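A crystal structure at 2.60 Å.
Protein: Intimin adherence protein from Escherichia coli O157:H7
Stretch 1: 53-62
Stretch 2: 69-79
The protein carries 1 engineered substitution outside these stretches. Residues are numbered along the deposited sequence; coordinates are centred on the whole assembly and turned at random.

Stretch 1 53-62: SENTSIATVD
Stretch 2, residues 69-79: LNGKGSVVIKA

Two short antiparallel ladders, separated by loops, join these stretches around a small apolar cluster, burying 749 Å² in total. The bridges Ser 53–Ile 77 (CA–CA 4.9 Å) and Ala 59–Leu 69 (CA–CA 4.4 Å) are both non-hydrogen-bonded pairs, with a register shift of two between them. Beside the first, Glu 54 N donates to Val 76 O (3.1 Å, 161°). Beside the second, Ile 58 O accepts from both Asn 70 N (2.9 Å, 162°) and Gly 71 N (2.9 Å, 153°), so one carbonyl anchors two successive amides. Asn 70 (chi1 m) adds ND2 to Thr 56 O at 3.2 Å.

Residues 56-58 have helical phi/psi, and Asn 55 O accepts from Ile 58 N and Ala 59 N, both at 3.2 Å. Ser 53 (chi1 t) spans this turn, OG donating to Ala 59 O at 2.8 Å.

Ile 58 (m, t) extends CG2 to 3.7 Å from Val 75 CG1, while its CD1 lies 3.0 Å from Ser 74 O. An ideal CB on Gly 73 (phi/psi 158/176) would sit 2.5 Å from Ile 58 CD1, a clash. Val 75 (chi1 p) also places CG1 3.9 Å from Ala 59 CB. At the exposed margin, opposite charges pair Glu 54 OE2 with Lys 78 NZ at 3.5 Å, the lysine being extended from an m chi1.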

ATOM      1  N   SER A  53     -11.387   4.886  12.178  1.00 23.24           N
ATOM      2  CA  SER A  53     -11.099   5.582  10.931  1.00 26.16           C
ATOM      3  C   SER A  53     -12.221   6.551  10.589  1.00 27.69           C
ATOM      4  O   SER A  53     -13.395   6.186  10.617  1.00 38.22           O
ATOM      5  CB  SER A  53     -10.905   4.582   9.789  1.00 35.42           C
ATOM      6  OG  SER A  53     -10.725   5.254   8.554  1.00 33.86           O
ATOM      7  N   GLU A  54     -11.860   7.788  10.266  1.00 28.71           N
ATOM      8  CA  GLU A  54     -12.856   8.798   9.935  1.00 32.32           C
ATOM      9  C   GLU A  54     -13.300   8.690   8.483  1.00 37.54           C
ATOM     10  O   GLU A  54     -14.136   9.466   8.022  1.00 41.27           O
ATOM     11  CB  GLU A  54     -12.325  10.201  10.227  1.00 29.50           C
ATOM     12  CG  GLU A  54     -11.962  10.425  11.685  1.00 31.44           C
ATOM     13  CD  GLU A  54     -12.029  11.884  12.083  1.00 43.34           C
ATOM     14  OE1 GLU A  54     -12.832  12.626  11.478  1.00 54.32           O
ATOM     15  OE2 GLU A  54     -11.281  12.289  12.997  1.00 39.77           O
ATOM     16  N   ASN A  55     -12.736   7.720   7.768  1.00 30.70           N
ATOM     17  CA  ASN A  55     -13.101   7.484   6.378  1.00 32.95           C
ATOM     18  C   ASN A  55     -12.547   6.158   5.869  1.00 38.42           C
ATOM     19  O   ASN A  55     -11.376   6.063   5.497  1.00 39.27           O
ATOM     20  CB  ASN A  55     -12.621   8.636   5.491  1.00 32.85           C
ATOM     21  CG  ASN A  55     -13.332   8.674   4.151  1.00 39.62           C
ATOM     22  OD1 ASN A  55     -13.840   7.659   3.676  1.00 38.14           O
ATOM     23  ND2 ASN A  55     -13.374   9.851   3.536  1.00 32.52           N
ATOM     24  N   THR A  56     -13.400   5.137   5.855  1.00 32.81           N
ATOM     25  CA  THR A  56     -13.003   3.801   5.424  1.00 34.04           C
ATOM     26  C   THR A  56     -12.660   3.766   3.937  1.00 30.52           C
ATOM     27  O   THR A  56     -11.839   2.960   3.498  1.00 28.81           O
ATOM     28  CB  THR A  56     -14.109   2.768   5.713  1.00 36.90           C
ATOM     29  OG1 THR A  56     -14.423   2.777   7.111  1.00 33.23           O
ATOM     30  CG2 THR A  56     -13.655   1.372   5.308  1.00 38.79           C
ATOM     31  N   SER A  57     -13.295   4.643   3.167  1.00 28.96           N
ATOM     32  CA  SER A  57     -13.042   4.727   1.734  1.00 29.49           C
ATOM     33  C   SER A  57     -11.556   4.913   1.456  1.00 31.45           C
ATOM     34  O   SER A  57     -11.041   4.452   0.438  1.00 28.01           O
ATOM     35  CB  SER A  57     -13.835   5.879   1.114  1.00 36.16           C
ATOM     36  OG  SER A  57     -13.424   6.124  -0.221  1.00 28.05           O
ATOM     37  N   ILE A  58     -10.871   5.594   2.369  1.00 32.69           N
ATOM     38  CA  ILE A  58      -9.449   5.862   2.205  1.00 32.22           C
ATOM     39  C   ILE A  58      -8.586   4.838   2.936  1.00 27.05           C
ATOM     40  O   ILE A  58      -7.596   4.351   2.389  1.00 23.26           O
ATOM     41  CB  ILE A  58      -9.086   7.287   2.665  1.00 35.34           C
ATOM     42  CG1 ILE A  58      -9.772   8.313   1.761  1.00 33.27           C
ATOM     43  CG2 ILE A  58      -7.577   7.489   2.651  1.00 28.80           C
ATOM     44  CD1 ILE A  58      -9.419   9.745   2.082  1.00 32.73           C
ATOM     45  N   ALA A  59      -8.966   4.504   4.165  1.00 25.58           N
ATOM     46  CA  ALA A  59      -8.198   3.549   4.954  1.00 27.98           C
ATOM     47  C   ALA A  59      -9.018   2.911   6.072  1.00 26.84           C
ATOM     48  O   ALA A  59      -9.985   3.494   6.559  1.00 29.52           O
ATOM     49  CB  ALA A  59      -6.951   4.215   5.522  1.00 28.30           C
ATOM     50  N   THR A  60      -8.611   1.710   6.473  1.00 27.24           N
ATOM     51  CA  THR A  60      -9.276   0.966   7.538  1.00 26.12           C
ATOM     52  C   THR A  60      -8.261   0.549   8.604  1.00 29.29           C
ATOM     53  O   THR A  60      -7.082   0.367   8.306  1.00 30.67           O
ATOM     54  CB  THR A  60      -9.997  -0.279   6.972  1.00 26.63           C
ATOM     55  OG1 THR A  60     -11.411  -0.048   6.958  1.00 32.25           O
ATOM     56  CG2 THR A  60      -9.699  -1.515   7.811  1.00 27.30           C
ATOM     57  N   VAL A  61      -8.716   0.411   9.847  1.00 23.54           N
ATOM     58  CA  VAL A  61      -7.826   0.029  10.940  1.00 26.15           C
ATOM     59  C   VAL A  61      -8.494  -0.965  11.890  1.00 26.19           C
ATOM     60  O   VAL A  61      -9.667  -0.818  12.234  1.00 23.36           O
ATOM     61  CB  VAL A  61      -7.335   1.266  11.730  1.00 24.31           C
ATOM     62  CG1 VAL A  61      -8.517   2.060  12.271  1.00 28.04           C
ATOM     63  CG2 VAL A  61      -6.401   0.845  12.857  1.00 24.85           C
ATOM     64  N   ASP A  62      -7.744  -1.981  12.309  1.00 23.25           N
ATOM     65  CA  ASP A  62      -8.286  -3.011  13.190  1.00 27.76           C
ATOM     66  C   ASP A  62      -7.993  -2.726  14.662  1.00 29.47           C
ATOM     67  O   ASP A  62      -7.611  -1.612  15.025  1.00 31.62           O
ATOM     68  CB  ASP A  62      -7.768  -4.399  12.798  1.00 22.23           C
ATOM     69  CG  ASP A  62      -6.266  -4.541  12.977  1.00 24.16           C
ATOM     70  OD1 ASP A  62      -5.668  -5.410  12.308  1.00 26.10           O
ATOM     71  OD2 ASP A  62      -5.682  -3.789  13.783  1.00 26.38           O
ATOM     72  N   LEU A  69      -4.620   0.388   3.745  1.00 19.46           N
ATOM     73  CA  LEU A  69      -4.951   1.436   2.786  1.00 20.35           C
ATOM     74  C   LEU A  69      -5.957   0.917   1.765  1.00 22.52           C
ATOM     75  O   LEU A  69      -5.804  -0.181   1.234  1.00 20.13           O
ATOM     76  CB  LEU A  69      -3.689   1.940   2.086  1.00 18.39           C
ATOM     77  CG  LEU A  69      -2.693   2.672   2.988  1.00 18.18           C
ATOM     78  CD1 LEU A  69      -1.373   2.912   2.272  1.00 18.89           C
ATOM     79  CD2 LEU A  69      -3.290   3.981   3.482  1.00 17.87           C
ATOM     80  N   ASN A  70      -6.990   1.709   1.498  1.00 25.89           N
ATOM     81  CA  ASN A  70      -8.063   1.278   0.613  1.00 19.70           C
ATOM     82  C   ASN A  70      -8.280   2.217  -0.568  1.00 22.30           C
ATOM     83  O   ASN A  70      -8.742   1.795  -1.628  1.00 21.65           O
ATOM     84  CB  ASN A  70      -9.367   1.115   1.398  1.00 17.29           C
ATOM     85  CG  ASN A  70      -9.262   0.078   2.502  1.00 23.04           C
ATOM     86  OD1 ASN A  70      -8.608  -0.955   2.344  1.00 19.20           O
ATOM     87  ND2 ASN A  70      -9.909   0.350   3.631  1.00 25.35           N
ATOM     88  N   GLY A  71      -7.946   3.490  -0.384  1.00 21.78           N
ATOM     89  CA  GLY A  71      -8.182   4.479  -1.418  1.00 21.50           C
ATOM     90  C   GLY A  71      -7.267   5.685  -1.348  1.00 21.53           C
ATOM     91  O   GLY A  71      -6.798   6.065  -0.276  1.00 19.09           O
ATOM     92  N   LYS A  72      -7.020   6.287  -2.506  1.00 20.19           N
ATOM     93  CA  LYS A  72      -6.177   7.470  -2.604  1.00 22.88           C
ATOM     94  C   LYS A  72      -6.847   8.659  -1.922  1.00 26.01           C
ATOM     95  O   LYS A  72      -7.932   9.081  -2.319  1.00 27.91           O
ATOM     96  CB  LYS A  72      -5.908   7.793  -4.075  1.00 24.43           C
ATOM     97  CG  LYS A  72      -4.844   8.854  -4.317  1.00 19.22           C
ATOM     98  CD  LYS A  72      -4.821   9.259  -5.786  1.00 18.31           C
ATOM     99  CE  LYS A  72      -3.533   9.973  -6.157  1.00 18.76           C
ATOM    100  NZ  LYS A  72      -3.333  11.219  -5.375  1.00 20.55           N
ATOM    101  N   GLY A  73      -6.196   9.195  -0.894  1.00 27.38           N
ATOM    102  CA  GLY A  73      -6.718  10.349  -0.184  1.00 24.13           C
ATOM    103  C   GLY A  73      -6.162  10.498   1.220  1.00 27.08           C
ATOM    104  O   GLY A  73      -5.401   9.652   1.689  1.00 28.34           O
ATOM    105  N   SER A  74      -6.544  11.582   1.888  1.00 27.68           N
ATOM    106  CA  SER A  74      -6.098  11.846   3.252  1.00 23.48           C
ATOM    107  C   SER A  74      -7.194  11.500   4.253  1.00 28.65           C
ATOM    108  O   SER A  74      -8.363  11.824   4.041  1.00 31.61           O
ATOM    109  CB  SER A  74      -5.700  13.315   3.412  1.00 21.24           C
ATOM    110  OG  SER A  74      -4.783  13.714   2.410  1.00 28.42           O
ATOM    111  N   VAL A  75      -6.813  10.848   5.346  1.00 24.30           N
ATOM    112  CA  VAL A  75      -7.778  10.442   6.361  1.00 24.71           C
ATOM    113  C   VAL A  75      -7.179  10.517   7.762  1.00 28.04           C
ATOM    114  O   VAL A  75      -5.964  10.409   7.937  1.00 20.17           O
ATOM    115  CB  VAL A  75      -8.291   9.011   6.104  1.00 32.56           C
ATOM    116  CG1 VAL A  75      -7.165   8.005   6.291  1.00 30.20           C
ATOM    117  CG2 VAL A  75      -9.460   8.686   7.024  1.00 28.62           C
ATOM    118  N   VAL A  76      -8.039  10.705   8.759  1.00 26.50           N
ATOM    119  CA  VAL A  76      -7.600  10.775  10.146  1.00 22.75           C
ATOM    120  C   VAL A  76      -7.880   9.472  10.887  1.00 25.46           C
ATOM    121  O   VAL A  76      -8.976   8.915  10.793  1.00 28.36           O
ATOM    122  CB  VAL A  76      -8.278  11.936  10.899  1.00 28.77           C
ATOM    123  CG1 VAL A  76      -8.083  11.785  12.403  1.00 23.46           C
ATOM    124  CG2 VAL A  76      -7.738  13.271  10.412  1.00 18.74           C
ATOM    125  N   ILE A  77      -6.880   8.994  11.620  1.00 24.77           N
ATOM    126  CA  ILE A  77      -7.024   7.802  12.443  1.00 23.44           C
ATOM    127  C   ILE A  77      -6.915   8.173  13.916  1.00 26.61           C
ATOM    128  O   ILE A  77      -5.992   8.879  14.317  1.00 22.73           O
ATOM    129  CB  ILE A  77      -5.952   6.756  12.107  1.00 21.72           C
ATOM    130  CG1 ILE A  77      -6.045   6.366  10.631  1.00 23.66           C
ATOM    131  CG2 ILE A  77      -6.091   5.534  13.010  1.00 13.47           C
ATOM    132  CD1 ILE A  77      -4.975   5.398  10.186  1.00 28.57           C
ATOM    133  N   LYS A  78      -7.864   7.698  14.716  1.00 30.59           N
ATOM    134  CA  LYS A  78      -7.887   8.027  16.138  1.00 25.37           C
ATOM    135  C   LYS A  78      -7.652   6.811  17.029  1.00 25.44           C
ATOM    136  O   LYS A  78      -8.215   5.739  16.803  1.00 22.26           O
ATOM    137  CB  LYS A  78      -9.208   8.704  16.512  1.00 26.77           C
ATOM    138  CG  LYS A  78      -9.356  10.121  15.979  1.00 24.57           C
ATOM    139  CD  LYS A  78     -10.645  10.764  16.468  1.00 21.92           C
ATOM    140  CE  LYS A  78     -10.754  12.203  15.994  1.00 27.67           C
ATOM    141  NZ  LYS A  78     -12.067  12.811  16.340  1.00 27.45           N
ATOM    142  N   ALA A  79      -6.812   6.992  18.041  1.00 25.33           N
ATOM    143  CA  ALA A  79      -6.565   5.954  19.031  1.00 24.11           C
ATOM    144  C   ALA A  79      -7.116   6.394  20.383  1.00 31.48           C
ATOM    145  O   ALA A  79      -6.826   7.495  20.852  1.00 31.42           O
ATOM    146  CB  ALA A  79      -5.079   5.658  19.134  1.00 20.28           C
TER